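Local atomic coordinates of HpcH/HpaI aldolase (Desulfitobacterium hafniense, PDB entry 3QZ6), a protein that belongs to the HpcH/HpaI aldolase family and folds as a closed barrel of eight parallel strands wrapped by helices. Residues M4-K9 with K14-T19; K8-G13 with A230-W235; D28-Y33 with K63-S68; D39-D44 with N56-V61. All coordinates share one frame; numbering follows the deposited sequence.

Contact 1 (M4-K9 with K14-T19); sequences MFLKKK and KSVVGT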
loop_
_atom_site.group_PDB
_atom_site.type_symbol
_atom_site.label_atom_id
_atom_site.label_comp_id
_atom_site.label_asym_id
_atom_site.label_seq_id
_atom_site.Cartn_x
_atom_site.Cartn_y
_atom_site.Cartn_z
HETATM N N MSE A 4 -18.301 10.781 -15.206
HETATM C CA MSE A 4 -17.094 11.606 -15.195
HETATM C C MSE A 4 -17.226 12.609 -14.056
HETATM O O MSE A 4 -18.265 13.252 -13.919
HETATM C CB MSE A 4 -16.948 12.337 -16.530
HETATM C CG MSE A 4 -16.900 11.419 -17.742
HETATM SE SE MSE A 4 -15.171 10.525 -17.951
HETATM C CE MSE A 4 -14.095 12.058 -18.489
ATOM N N PHE A 5 -16.191 12.742 -13.232
ATOM C CA PHE A 5 -16.334 13.490 -11.982
ATOM C C PHE A 5 -15.423 14.715 -11.832
ATOM O O PHE A 5 -15.772 15.654 -11.126
ATOM C CB PHE A 5 -16.124 12.556 -10.782
ATOM C CG PHE A 5 -16.808 11.212 -10.925
ATOM C CD1 PHE A 5 -18.189 11.112 -10.885
ATOM C CD2 PHE A 5 -16.065 10.055 -11.089
ATOM C CE1 PHE A 5 -18.818 9.885 -11.013
ATOM C CE2 PHE A 5 -16.689 8.815 -11.219
ATOM C CZ PHE A 5 -18.070 8.737 -11.183
ATOM N N LEU A 6 -14.263 14.710 -12.482
ATOM C CA LEU A 6 -13.240 15.709 -12.176
ATOM C C LEU A 6 -13.541 17.122 -12.676
ATOM O O LEU A 6 -13.532 18.077 -11.888
ATOM C CB LEU A 6 -11.862 15.250 -12.671
ATOM C CG LEU A 6 -10.700 16.138 -12.218
ATOM C CD1 LEU A 6 -10.645 16.210 -10.698
ATOM C CD2 LEU A 6 -9.368 15.635 -12.772
ATOM N N LYS A 7 -13.788 17.275 -13.977
ATOM C CA LYS A 7 -13.990 18.621 -14.532
ATOM C C LYS A 7 -15.243 19.285 -13.972
ATOM O O LYS A 7 -15.309 20.507 -13.848
ATOM C CB LYS A 7 -14.051 18.602 -16.059
ATOM C CG LYS A 7 -12.745 18.208 -16.711
ATOM C CD LYS A 7 -12.125 19.348 -17.480
ATOM C CE LYS A 7 -13.102 19.945 -18.465
ATOM N NZ LYS A 7 -12.407 20.674 -19.555
ATOM N N LYS A 8 -16.237 18.472 -13.634
ATOM C CA LYS A 8 -17.463 18.979 -13.031
ATOM C C LYS A 8 -17.139 19.709 -11.723
ATOM O O LYS A 8 -17.621 20.810 -11.474
ATOM C CB LYS A 8 -18.419 17.813 -12.782
ATOM C CG LYS A 8 -19.874 18.185 -12.634
ATOM C CD LYS A 8 -20.736 16.924 -12.664
ATOM C CE LYS A 8 -22.181 17.205 -12.255
ATOM N NZ LYS A 8 -22.991 15.950 -12.173
ATOM N N LYS A 9 -16.305 19.098 -10.892
ATOM C CA LYS A 9 -15.863 19.731 -9.654
ATOM C C LYS A 9 -15.057 21.001 -9.902
ATOM O O LYS A 9 -15.286 22.025 -9.262
ATOM C CB LYS A 9 -15.024 18.749 -8.839
ATOM C CG LYS A 9 -15.808 17.533 -8.378
ATOM C CD LYS A 9 -14.897 16.493 -7.737
ATOM C CE LYS A 9 -15.723 15.378 -7.107
ATOM N NZ LYS A 9 -14.860 14.257 -6.661
ATOM N N LYS A 14 -14.407 24.182 -7.203
ATOM C CA LYS A 14 -13.966 23.399 -6.050
ATOM C C LYS A 14 -12.466 23.133 -6.050
ATOM O O LYS A 14 -11.838 23.015 -7.104
ATOM C CB LYS A 14 -14.678 22.046 -6.005
ATOM C CG LYS A 14 -16.183 22.087 -5.786
ATOM C CD LYS A 14 -16.711 20.655 -5.743
ATOM C CE LYS A 14 -18.216 20.594 -5.536
ATOM N NZ LYS A 14 -18.620 21.218 -4.253
ATOM N N SER A 15 -11.903 23.015 -4.855
ATOM C CA SER A 15 -10.563 22.481 -4.687
ATOM C C SER A 15 -10.679 20.963 -4.665
ATOM O O SER A 15 -11.595 20.425 -4.059
ATOM C CB SER A 15 -9.964 22.965 -3.370
ATOM O OG SER A 15 -10.009 24.379 -3.285
ATOM N N VAL A 16 -9.770 20.264 -5.335
ATOM C CA VAL A 16 -9.827 18.804 -5.352
ATOM C C VAL A 16 -8.480 18.215 -4.976
ATOM O O VAL A 16 -7.435 18.817 -5.223
ATOM C CB VAL A 16 -10.292 18.260 -6.718
ATOM C CG1 VAL A 16 -11.708 18.740 -7.016
ATOM C CG2 VAL A 16 -9.332 18.692 -7.825
ATOM N N VAL A 17 -8.512 17.033 -4.379
ATOM C CA VAL A 17 -7.322 16.450 -3.787
ATOM C C VAL A 17 -7.042 15.062 -4.355
ATOM O O VAL A 17 -7.940 14.214 -4.431
ATOM C CB VAL A 17 -7.458 16.367 -2.250
ATOM C CG1 VAL A 17 -6.124 15.999 -1.620
ATOM C CG2 VAL A 17 -7.972 17.708 -1.681
ATOM N N GLY A 18 -5.790 14.840 -4.747
ATOM C CA GLY A 18 -5.378 13.584 -5.342
ATOM C C GLY A 18 -4.032 13.144 -4.806
ATOM O O GLY A 18 -3.374 13.872 -4.056
ATOM N N THR A 19 -3.615 11.945 -5.189
ATOM C CA THR A 19 -2.319 11.438 -4.779
ATOM C C THR A 19 -1.732 10.612 -5.921
ATOM O O THR A 19 -2.449 10.241 -6.857
ATOM C CB THR A 19 -2.447 10.612 -3.480
ATOM O OG1 THR A 19 -1.180 10.544 -2.823
ATOM C CG2 THR A 19 -2.965 9.195 -3.769
#
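Lys9 turns its CG away from its own carbonyl carbon, beside the backbone N (chi1 -64°), and from there the chain runs out straight; Val16 sets CG1 in the same relation to its backbone. These two choices lay the aliphatic stem of Lys9 across the branch of Val16: CG1 of Val16 sits 3.8 Å from Lys9 CB and nearly as close to Lys9 CD, so this methyl lies alongside the lysine stem. The other methyl goes to Leu6, one turn earlier in the helix, whose CD1 lies 4.0 Å from Val16 CG2. Val16 thus meets the helix with both branches, each on a different residue.

The connection is sealed by the backbone. Lys14 N donates to Lys9 O over 3.1 Å, with a moderately bent N-H angle of 153° and the donor tilted 27° from the carbonyl plane. The extended stem of Lys14 starts beside that same oxygen, CB standing 3.3 Å from Lys9 O, and its CD comes up to Lys9 CB. The ammonium of Lys9 travels past all this and ends in a salt bridge with Asp39, whose other carboxylate oxygen accepts from Val17 N.

The contact thus folds the short helix 6-11 back against the start of strand 16-21, the first strand of the barrel. Leu6 goes on to touch Ser68 and Leu70 on strand 68-72 and Phe145 on strand 145-150, while strand 16-21 pairs with strand 232-237 on one side and strand 40-44 on the other.

Contact 2 (K8-G13 with A230-W235); sequences KKLSAG and AQMLLW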
loop_
_atom_site.group_PDB
_atom_site.type_symbol
_atom_site.label_atom_id
_atom_site.label_comp_id
_atom_site.label_asym_id
_atom_site.label_seq_id
_atom_site.Cartn_x
_atom_site.Cartn_y
_atom_site.Cartn_z
ATOM N N LYS A 8 -16.237 18.472 -13.634
ATOM C CA LYS A 8 -17.463 18.979 -13.031
ATOM C C LYS A 8 -17.139 19.709 -11.723
ATOM O O LYS A 8 -17.621 20.810 -11.474
ATOM C CB LYS A 8 -18.419 17.813 -12.782
ATOM C CG LYS A 8 -19.874 18.185 -12.634
ATOM C CD LYS A 8 -20.736 16.924 -12.664
ATOM C CE LYS A 8 -22.181 17.205 -12.255
ATOM N NZ LYS A 8 -22.991 15.950 -12.173
ATOM N N LYS A 9 -16.305 19.098 -10.892
ATOM C CA LYS A 9 -15.863 19.731 -9.654
ATOM C C LYS A 9 -15.057 21.001 -9.902
ATOM O O LYS A 9 -15.286 22.025 -9.262
ATOM C CB LYS A 9 -15.024 18.749 -8.839
ATOM C CG LYS A 9 -15.808 17.533 -8.378
ATOM C CD LYS A 9 -14.897 16.493 -7.737
ATOM C CE LYS A 9 -15.723 15.378 -7.107
ATOM N NZ LYS A 9 -14.860 14.257 -6.661
ATOM N N LEU A 10 -14.108 20.931 -10.830
ATOM C CA LEU A 10 -13.235 22.058 -11.107
ATOM C C LEU A 10 -14.060 23.207 -11.645
ATOM O O LEU A 10 -13.849 24.368 -11.288
ATOM C CB LEU A 10 -12.171 21.676 -12.136
ATOM C CG LEU A 10 -11.112 20.685 -11.663
ATOM C CD1 LEU A 10 -10.202 20.293 -12.816
ATOM C CD2 LEU A 10 -10.318 21.286 -10.515
ATOM N N SER A 11 -15.005 22.867 -12.508
ATOM C CA SER A 11 -15.864 23.863 -13.133
ATOM C C SER A 11 -16.701 24.609 -12.091
ATOM O O SER A 11 -17.021 25.784 -12.267
ATOM C CB SER A 11 -16.767 23.194 -14.166
ATOM O OG SER A 11 -17.664 24.124 -14.736
ATOM N N ALA A 12 -17.044 23.927 -11.005
ATOM C CA ALA A 12 -17.830 24.534 -9.933
ATOM C C ALA A 12 -16.956 25.326 -8.965
ATOM O O ALA A 12 -17.433 25.818 -7.939
ATOM C CB ALA A 12 -18.612 23.471 -9.186
ATOM N N GLY A 13 -15.672 25.440 -9.289
ATOM C CA GLY A 13 -14.744 26.220 -8.487
ATOM C C GLY A 13 -14.185 25.492 -7.280
ATOM O O GLY A 13 -13.546 26.110 -6.432
ATOM N N ALA A 230 -4.899 27.609 -6.448
ATOM C CA ALA A 230 -4.703 26.308 -7.087
ATOM C C ALA A 230 -5.851 25.368 -6.723
ATOM O O ALA A 230 -6.119 25.152 -5.544
ATOM C CB ALA A 230 -3.390 25.716 -6.639
ATOM N N GLN A 231 -6.528 24.810 -7.727
ATOM C CA GLN A 231 -7.606 23.853 -7.466
ATOM C C GLN A 231 -7.156 22.389 -7.540
ATOM O O GLN A 231 -7.755 21.517 -6.894
ATOM C CB GLN A 231 -8.761 24.049 -8.444
ATOM C CG GLN A 231 -9.456 25.390 -8.391
ATOM C CD GLN A 231 -10.509 25.502 -9.478
ATOM O OE1 GLN A 231 -10.296 26.157 -10.498
ATOM N NE2 GLN A 231 -11.649 24.834 -9.276
HETATM N N MSE A 232 -6.130 22.111 -8.342
HETATM C CA MSE A 232 -5.643 20.739 -8.493
HETATM C C MSE A 232 -4.537 20.455 -7.489
HETATM O O MSE A 232 -3.374 20.778 -7.726
HETATM C CB MSE A 232 -5.131 20.481 -9.913
HETATM C CG MSE A 232 -6.216 20.174 -10.925
HETATM SE SE MSE A 232 -7.123 18.466 -10.589
HETATM C CE MSE A 232 -5.676 17.225 -11.018
ATOM N N LEU A 233 -4.900 19.847 -6.367
ATOM C CA LEU A 233 -3.939 19.621 -5.297
ATOM C C LEU A 233 -3.510 18.164 -5.300
ATOM O O LEU A 233 -4.338 17.274 -5.139
ATOM C CB LEU A 233 -4.561 19.987 -3.950
ATOM C CG LEU A 233 -5.210 21.376 -3.935
ATOM C CD1 LEU A 233 -5.933 21.626 -2.611
ATOM C CD2 LEU A 233 -4.169 22.462 -4.210
ATOM N N LEU A 234 -2.210 17.939 -5.478
ATOM C CA LEU A 234 -1.649 16.600 -5.596
ATOM C C LEU A 234 -0.635 16.378 -4.479
ATOM O O LEU A 234 0.418 17.010 -4.457
ATOM C CB LEU A 234 -0.950 16.459 -6.951
ATOM C CG LEU A 234 -0.379 15.073 -7.257
ATOM C CD1 LEU A 234 -1.500 14.052 -7.267
ATOM C CD2 LEU A 234 0.362 15.069 -8.602
ATOM N N TRP A 235 -0.946 15.478 -3.555
ATOM C CA TRP A 235 -0.118 15.308 -2.359
ATOM C C TRP A 235 0.407 13.887 -2.207
ATOM O O TRP A 235 -0.367 12.928 -2.161
ATOM C CB TRP A 235 -0.899 15.708 -1.096
ATOM C CG TRP A 235 -0.223 15.248 0.164
ATOM C CD1 TRP A 235 0.933 15.738 0.702
ATOM C CD2 TRP A 235 -0.653 14.195 1.032
ATOM N NE1 TRP A 235 1.252 15.046 1.846
ATOM C CE2 TRP A 235 0.292 14.096 2.070
ATOM C CE3 TRP A 235 -1.744 13.326 1.032
ATOM C CZ2 TRP A 235 0.178 13.158 3.090
ATOM C CZ3 TRP A 235 -1.851 12.398 2.053
ATOM C CH2 TRP A 235 -0.905 12.329 3.066
#
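Gln231, next to Met232 in the last strand of the TIM barrel, reaches across to Leu10 in the N-terminal helix 6-11. Its CB starts the contact, lying 3.8 Å from Leu10 CD2. CG stands anti to the carbonyl carbon (chi1 -62°) and the chain continues extended, which carries the amide to the end of the helix. There CD is 4.0 Å and OE1 4.1 Å from Leu10 O, and NE2 does the binding: it donates to Leu10 O at 3.0 Å, almost straight at 165°, on a lone pair and in the carbonyl plane. NE2 also donates to Lys14 O, just beyond the segment, so the one amide nitrogen ties down two carbonyls at the helix exit.

Leu10 O is itself shared, because Gly13 N bonds to it as well. Gly13 has positive phi and closes the helix with a Schellman motif; the glutamine amide is thus laid against a helix terminus that is already wound up by its own backbone.

Deeper in, Leu10 sends its second methyl to the neighbouring strand residue, a selenomethionine that also packs on Val16 and Tyr40 inside the barrel: Leu10 CD1 is 4.2 Å from SE of Met232.

Contact 3 (D28-Y33 with K63-S68); sequences DIVRIY and KNAGVS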
loop_
_atom_site.group_PDB
_atom_site.type_symbol
_atom_site.label_atom_id
_atom_site.label_comp_id
_atom_site.label_asym_id
_atom_site.label_seq_id
_atom_site.Cartn_x
_atom_site.Cartn_y
_atom_site.Cartn_z
ATOM N N ASP A 28 -8.634 -2.568 -4.785
ATOM C CA ASP A 28 -9.243 -2.053 -3.565
ATOM C C ASP A 28 -8.562 -0.787 -3.061
ATOM O O ASP A 28 -9.110 -0.098 -2.194
ATOM C CB ASP A 28 -9.282 -3.115 -2.458
ATOM C CG ASP A 28 -10.470 -4.057 -2.598
ATOM O OD1 ASP A 28 -11.530 -3.600 -3.063
ATOM O OD2 ASP A 28 -10.356 -5.246 -2.226
ATOM N N ILE A 29 -7.381 -0.464 -3.590
ATOM C CA ILE A 29 -6.752 0.810 -3.239
ATOM C C ILE A 29 -7.721 1.945 -3.584
ATOM O O ILE A 29 -7.715 3.000 -2.949
ATOM C CB ILE A 29 -5.407 1.046 -3.971
ATOM C CG1 ILE A 29 -4.671 2.254 -3.375
ATOM C CG2 ILE A 29 -5.615 1.263 -5.494
ATOM C CD1 ILE A 29 -4.360 2.098 -1.900
ATOM N N VAL A 30 -8.555 1.726 -4.597
ATOM C CA VAL A 30 -9.523 2.753 -5.009
ATOM C C VAL A 30 -10.567 3.002 -3.921
ATOM O O VAL A 30 -10.956 4.138 -3.656
ATOM C CB VAL A 30 -10.259 2.339 -6.299
ATOM C CG1 VAL A 30 -11.375 3.344 -6.625
ATOM C CG2 VAL A 30 -9.280 2.215 -7.455
ATOM N N ARG A 31 -11.027 1.930 -3.289
ATOM C CA ARG A 31 -12.011 2.063 -2.216
ATOM C C ARG A 31 -11.391 2.692 -0.977
ATOM O O ARG A 31 -12.041 3.470 -0.263
ATOM C CB ARG A 31 -12.613 0.706 -1.885
ATOM C CG ARG A 31 -13.210 0.010 -3.093
ATOM C CD ARG A 31 -13.241 -1.505 -2.850
ATOM N NE ARG A 31 -14.410 -1.818 -2.081
ATOM C CZ ARG A 31 -14.669 -2.945 -1.421
ATOM N NH1 ARG A 31 -13.842 -3.992 -1.378
ATOM N NH2 ARG A 31 -15.815 -3.001 -0.782
ATOM N N ILE A 32 -10.123 2.373 -0.725
ATOM C CA ILE A 32 -9.403 2.997 0.382
ATOM C C ILE A 32 -9.272 4.497 0.133
ATOM O O ILE A 32 -9.482 5.315 1.031
ATOM C CB ILE A 32 -8.024 2.360 0.568
ATOM C CG1 ILE A 32 -8.178 1.011 1.293
ATOM C CG2 ILE A 32 -7.110 3.285 1.367
ATOM C CD1 ILE A 32 -6.904 0.193 1.358
ATOM N N TYR A 33 -8.942 4.858 -1.103
ATOM C CA TYR A 33 -8.772 6.265 -1.446
ATOM C C TYR A 33 -10.097 7.044 -1.405
ATOM O O TYR A 33 -10.137 8.201 -0.983
ATOM C CB TYR A 33 -8.066 6.411 -2.807
ATOM C CG TYR A 33 -6.544 6.248 -2.728
ATOM C CD1 TYR A 33 -5.890 6.176 -1.498
ATOM C CD2 TYR A 33 -5.770 6.194 -3.879
ATOM C CE1 TYR A 33 -4.494 6.050 -1.423
ATOM C CE2 TYR A 33 -4.384 6.061 -3.821
ATOM C CZ TYR A 33 -3.750 5.996 -2.594
ATOM O OH TYR A 33 -2.367 5.876 -2.547
ATOM N N LYS A 63 -15.121 3.892 -11.199
ATOM C CA LYS A 63 -16.243 4.471 -11.926
ATOM C C LYS A 63 -17.482 4.548 -11.040
ATOM O O LYS A 63 -18.240 5.510 -11.107
ATOM C CB LYS A 63 -16.550 3.669 -13.190
ATOM C CG LYS A 63 -15.639 3.990 -14.371
ATOM C CD LYS A 63 -16.145 5.263 -15.082
ATOM C CE LYS A 63 -15.217 5.695 -16.209
ATOM N NZ LYS A 63 -15.907 6.672 -17.107
ATOM N N ASN A 64 -17.689 3.541 -10.203
ATOM C CA ASN A 64 -18.851 3.562 -9.314
ATOM C C ASN A 64 -18.527 4.054 -7.905
ATOM O O ASN A 64 -19.406 4.111 -7.042
ATOM C CB ASN A 64 -19.511 2.180 -9.249
ATOM C CG ASN A 64 -20.214 1.807 -10.548
ATOM O OD1 ASN A 64 -20.015 0.718 -11.089
ATOM N ND2 ASN A 64 -21.030 2.720 -11.058
ATOM N N ALA A 65 -17.266 4.395 -7.666
ATOM C CA ALA A 65 -16.855 4.878 -6.349
ATOM C C ALA A 65 -16.788 6.392 -6.328
ATOM O O ALA A 65 -16.600 7.001 -5.275
ATOM C CB ALA A 65 -15.508 4.268 -5.947
ATOM N N GLY A 66 -16.946 7.004 -7.497
ATOM C CA GLY A 66 -16.890 8.449 -7.592
ATOM C C GLY A 66 -15.477 9.008 -7.517
ATOM O O GLY A 66 -15.276 10.147 -7.125
ATOM N N VAL A 67 -14.493 8.204 -7.895
ATOM C CA VAL A 67 -13.100 8.646 -7.882
ATOM C C VAL A 67 -12.610 8.712 -9.333
ATOM O O VAL A 67 -12.918 7.828 -10.141
ATOM C CB VAL A 67 -12.223 7.667 -7.054
ATOM C CG1 VAL A 67 -10.761 8.097 -7.054
ATOM C CG2 VAL A 67 -12.749 7.573 -5.619
ATOM N N SER A 68 -11.875 9.769 -9.672
ATOM C CA SER A 68 -11.378 9.927 -11.031
ATOM C C SER A 68 -9.967 9.359 -11.156
ATOM O O SER A 68 -9.130 9.570 -10.283
ATOM C CB SER A 68 -11.354 11.410 -11.417
ATOM O OG SER A 68 -12.643 11.991 -11.329
#
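Val30 meets Ala65 and Val67 where two outer helices of the TIM barrel come together: helix 29-35, which follows the first strand, and the end of helix 52-65, which leads into strand 68-72. The closer-packed part is a small apolar patch. A single methyl, Val30 CG1, approaches both partners, at 4.3 Å from Ala65 CB and 4.4 Å from Val67 CB, while Val67 CG2 rests 4.3 Å from the carbonyl oxygen Val30 O. No hydrogen bond crosses between the segments, so the join is van der Waals packing, mostly between methyl groups. Val30 and Val67 are both buried, and both also touch the rim of the Phe41 ring from strand 40-44, which closes the patch from the barrel side. Between Ala65 and Val67 the chain leaves its helix at Gly66 with positive phi (76°), and the CB atoms of both neighbours point to helix 29-35.

The outer side is looser. Arg31 is exposed and its CB points away from the segment 63-68, although its side chain still touches Val61, one turn earlier in helix 52-65. Ala65 remains partly exposed at the margin of the patch.

Tyr33 meets Thr19 and Leu21 of strand 16-21. Leu242 and Thr246 of the second subunit pack on Ile29 and Tyr33, respectively. Within the helix the Tyr33 ring is held from one face by the preceding turn, with Ile29 CG1 3.8 Å above the ring plane and offset toward the rim.

Contact 4 (D39-D44 with N56-V61); sequences DYFIVD and NHLVSV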
loop_
_atom_site.group_PDB
_atom_site.type_symbol
_atom_site.label_atom_id
_atom_site.label_comp_id
_atom_site.label_asym_id
_atom_site.label_seq_id
_atom_site.Cartn_x
_atom_site.Cartn_y
_atom_site.Cartn_z
ATOM N N ASP A 39 -10.358 12.875 -4.281
ATOM C CA ASP A 39 -11.162 13.051 -5.487
ATOM C C ASP A 39 -10.615 12.264 -6.679
ATOM O O ASP A 39 -11.369 11.859 -7.560
ATOM C CB ASP A 39 -11.216 14.530 -5.859
ATOM C CG ASP A 39 -11.927 15.345 -4.817
ATOM O OD1 ASP A 39 -13.162 15.225 -4.746
ATOM O OD2 ASP A 39 -11.247 16.057 -4.050
ATOM N N TYR A 40 -9.297 12.086 -6.721
ATOM C CA TYR A 40 -8.662 11.446 -7.868
ATOM C C TYR A 40 -7.315 10.862 -7.461
ATOM O O TYR A 40 -6.829 11.099 -6.356
ATOM C CB TYR A 40 -8.468 12.454 -9.015
ATOM C CG TYR A 40 -7.405 13.507 -8.738
ATOM C CD1 TYR A 40 -6.099 13.359 -9.215
ATOM C CD2 TYR A 40 -7.704 14.647 -7.994
ATOM C CE1 TYR A 40 -5.125 14.312 -8.955
ATOM C CE2 TYR A 40 -6.740 15.599 -7.730
ATOM C CZ TYR A 40 -5.453 15.430 -8.214
ATOM O OH TYR A 40 -4.500 16.386 -7.951
ATOM N N PHE A 41 -6.724 10.069 -8.344
ATOM C CA PHE A 41 -5.335 9.690 -8.169
ATOM C C PHE A 41 -4.712 9.527 -9.534
ATOM O O PHE A 41 -5.415 9.413 -10.541
ATOM C CB PHE A 41 -5.180 8.410 -7.323
ATOM C CG PHE A 41 -5.845 7.202 -7.917
ATOM C CD1 PHE A 41 -5.156 6.376 -8.797
ATOM C CD2 PHE A 41 -7.157 6.886 -7.585
ATOM C CE1 PHE A 41 -5.764 5.252 -9.334
ATOM C CE2 PHE A 41 -7.779 5.772 -8.114
ATOM C CZ PHE A 41 -7.086 4.940 -8.981
ATOM N N ILE A 42 -3.387 9.538 -9.572
ATOM C CA ILE A 42 -2.696 9.520 -10.846
ATOM C C ILE A 42 -1.830 8.288 -10.918
ATOM O O ILE A 42 -0.937 8.102 -10.095
ATOM C CB ILE A 42 -1.823 10.771 -11.036
ATOM C CG1 ILE A 42 -2.643 12.042 -10.760
ATOM C CG2 ILE A 42 -1.205 10.782 -12.443
ATOM C CD1 ILE A 42 -1.961 13.322 -11.235
ATOM N N VAL A 43 -2.109 7.432 -11.892
ATOM C CA VAL A 43 -1.315 6.229 -12.070
ATOM C C VAL A 43 -0.013 6.618 -12.764
ATOM O O VAL A 43 -0.038 7.256 -13.818
ATOM C CB VAL A 43 -2.064 5.176 -12.908
ATOM C CG1 VAL A 43 -1.191 3.927 -13.094
ATOM C CG2 VAL A 43 -3.404 4.814 -12.224
ATOM N N ASP A 44 1.119 6.244 -12.175
ATOM C CA ASP A 44 2.415 6.617 -12.743
ATOM C C ASP A 44 2.902 5.614 -13.793
ATOM O O ASP A 44 3.608 4.669 -13.461
ATOM C CB ASP A 44 3.463 6.745 -11.644
ATOM C CG ASP A 44 4.656 7.597 -12.079
ATOM O OD1 ASP A 44 4.790 7.830 -13.296
ATOM O OD2 ASP A 44 5.446 8.026 -11.213
ATOM N N ASN A 56 -7.424 -0.767 -16.206
ATOM C CA ASN A 56 -8.831 -1.127 -16.386
ATOM C C ASN A 56 -9.423 -1.597 -15.053
ATOM O O ASN A 56 -10.511 -1.173 -14.663
ATOM C CB ASN A 56 -8.952 -2.225 -17.456
ATOM C CG ASN A 56 -10.401 -2.489 -17.891
ATOM O OD1 ASN A 56 -11.374 -2.120 -17.214
ATOM N ND2 ASN A 56 -10.541 -3.147 -19.020
ATOM N N HIS A 57 -8.704 -2.464 -14.340
ATOM C CA HIS A 57 -9.201 -2.932 -13.037
ATOM C C HIS A 57 -9.421 -1.787 -12.056
ATOM O O HIS A 57 -10.429 -1.747 -11.332
ATOM C CB HIS A 57 -8.276 -3.998 -12.426
ATOM C CG HIS A 57 -8.315 -5.307 -13.151
ATOM N ND1 HIS A 57 -7.374 -6.295 -12.961
ATOM C CD2 HIS A 57 -9.179 -5.785 -14.078
ATOM C CE1 HIS A 57 -7.663 -7.330 -13.729
ATOM N NE2 HIS A 57 -8.749 -7.044 -14.424
ATOM N N LEU A 58 -8.475 -0.855 -12.021
ATOM C CA LEU A 58 -8.614 0.301 -11.142
ATOM C C LEU A 58 -9.836 1.124 -11.555
ATOM O O LEU A 58 -10.652 1.517 -10.720
ATOM C CB LEU A 58 -7.346 1.170 -11.177
ATOM C CG LEU A 58 -6.067 0.562 -10.572
ATOM C CD1 LEU A 58 -4.813 1.312 -11.018
ATOM C CD2 LEU A 58 -6.136 0.509 -9.051
ATOM N N VAL A 59 -9.967 1.370 -12.850
ATOM C CA VAL A 59 -11.061 2.197 -13.364
ATOM C C VAL A 59 -12.427 1.558 -13.097
ATOM O O VAL A 59 -13.381 2.241 -12.734
ATOM C CB VAL A 59 -10.880 2.453 -14.875
ATOM C CG1 VAL A 59 -12.185 2.949 -15.512
ATOM C CG2 VAL A 59 -9.742 3.435 -15.112
ATOM N N SER A 60 -12.517 0.243 -13.256
ATOM C CA SER A 60 -13.780 -0.454 -13.022
ATOM C C SER A 60 -14.334 -0.228 -11.617
ATOM O O SER A 60 -15.549 -0.133 -11.420
ATOM C CB SER A 60 -13.609 -1.948 -13.286
ATOM O OG SER A 60 -13.427 -2.158 -14.676
ATOM N N VAL A 61 -13.442 -0.160 -10.640
ATOM C CA VAL A 61 -13.846 0.113 -9.274
ATOM C C VAL A 61 -14.100 1.610 -9.090
ATOM O O VAL A 61 -15.059 2.006 -8.439
ATOM C CB VAL A 61 -12.781 -0.385 -8.267
ATOM C CG1 VAL A 61 -13.171 0.009 -6.845
ATOM C CG2 VAL A 61 -12.593 -1.925 -8.390
#
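Leu58 and Val43 point at each other tip to tip, CD1 of the leucine 4.0 Å from CG2 of the valine. Leu58 keeps CG anti to its carbonyl carbon (chi1 -68°), which sends the branched end from the helix toward the strand; Val43 turns CG2 likewise anti to its own carbonyl carbon, so that this methyl is the one that meets it. Phe41, two residues back along the strand, comes in differently. Its ring presents an edge and not a face: CZ is 4.4 Å from Leu58 CB, which lies near the ring plane. One leucine is therefore met at its base by an aromatic edge and at its end by a methyl.

All three residues are buried, and the touches are purely apolar, with no hydrogen bond across. The backbones stay well apart, Val43 CA and Leu58 CA being 9.4 Å from each other, and the side chains bridge that distance. Around them, Ile29 and Leu21 also pack on Leu58, while Val30, Val67 and Val69 add to the surroundings of the Phe41 ring.

Strand 40-44, helix 52-65 and strand 68-72 form a beta-alpha-beta unit, and this is its helix lying on its first strand, the repeating layer of a TIM barrel.

Overall arrangement
The four contacts join parts of one eight-stranded barrel. Contacts 1 and 2 share helix 6-11 and lie about 5 Å apart, centre to centre; they bring it against strands 16-21 and 232-237, first and last strands of the barrel and neighbours in it, so the N-terminal helix spans the closure. Contacts 3 and 4, about 7 Å apart, share helix 52-65, with contact 4 nested inside the loop closed by contact 3. Contact 1 closes before both of them, and contact 2 encloses both. Contacts 3 and 4 each lie about 13 Å from contact 1 and about 17 Å from contact 2, centre to centre, linked by the Lys9–Asp39 salt bridge and by strand 40-44, which adjoins strand 16-21. Contacts 1, 2 and 3 also touch the second subunit.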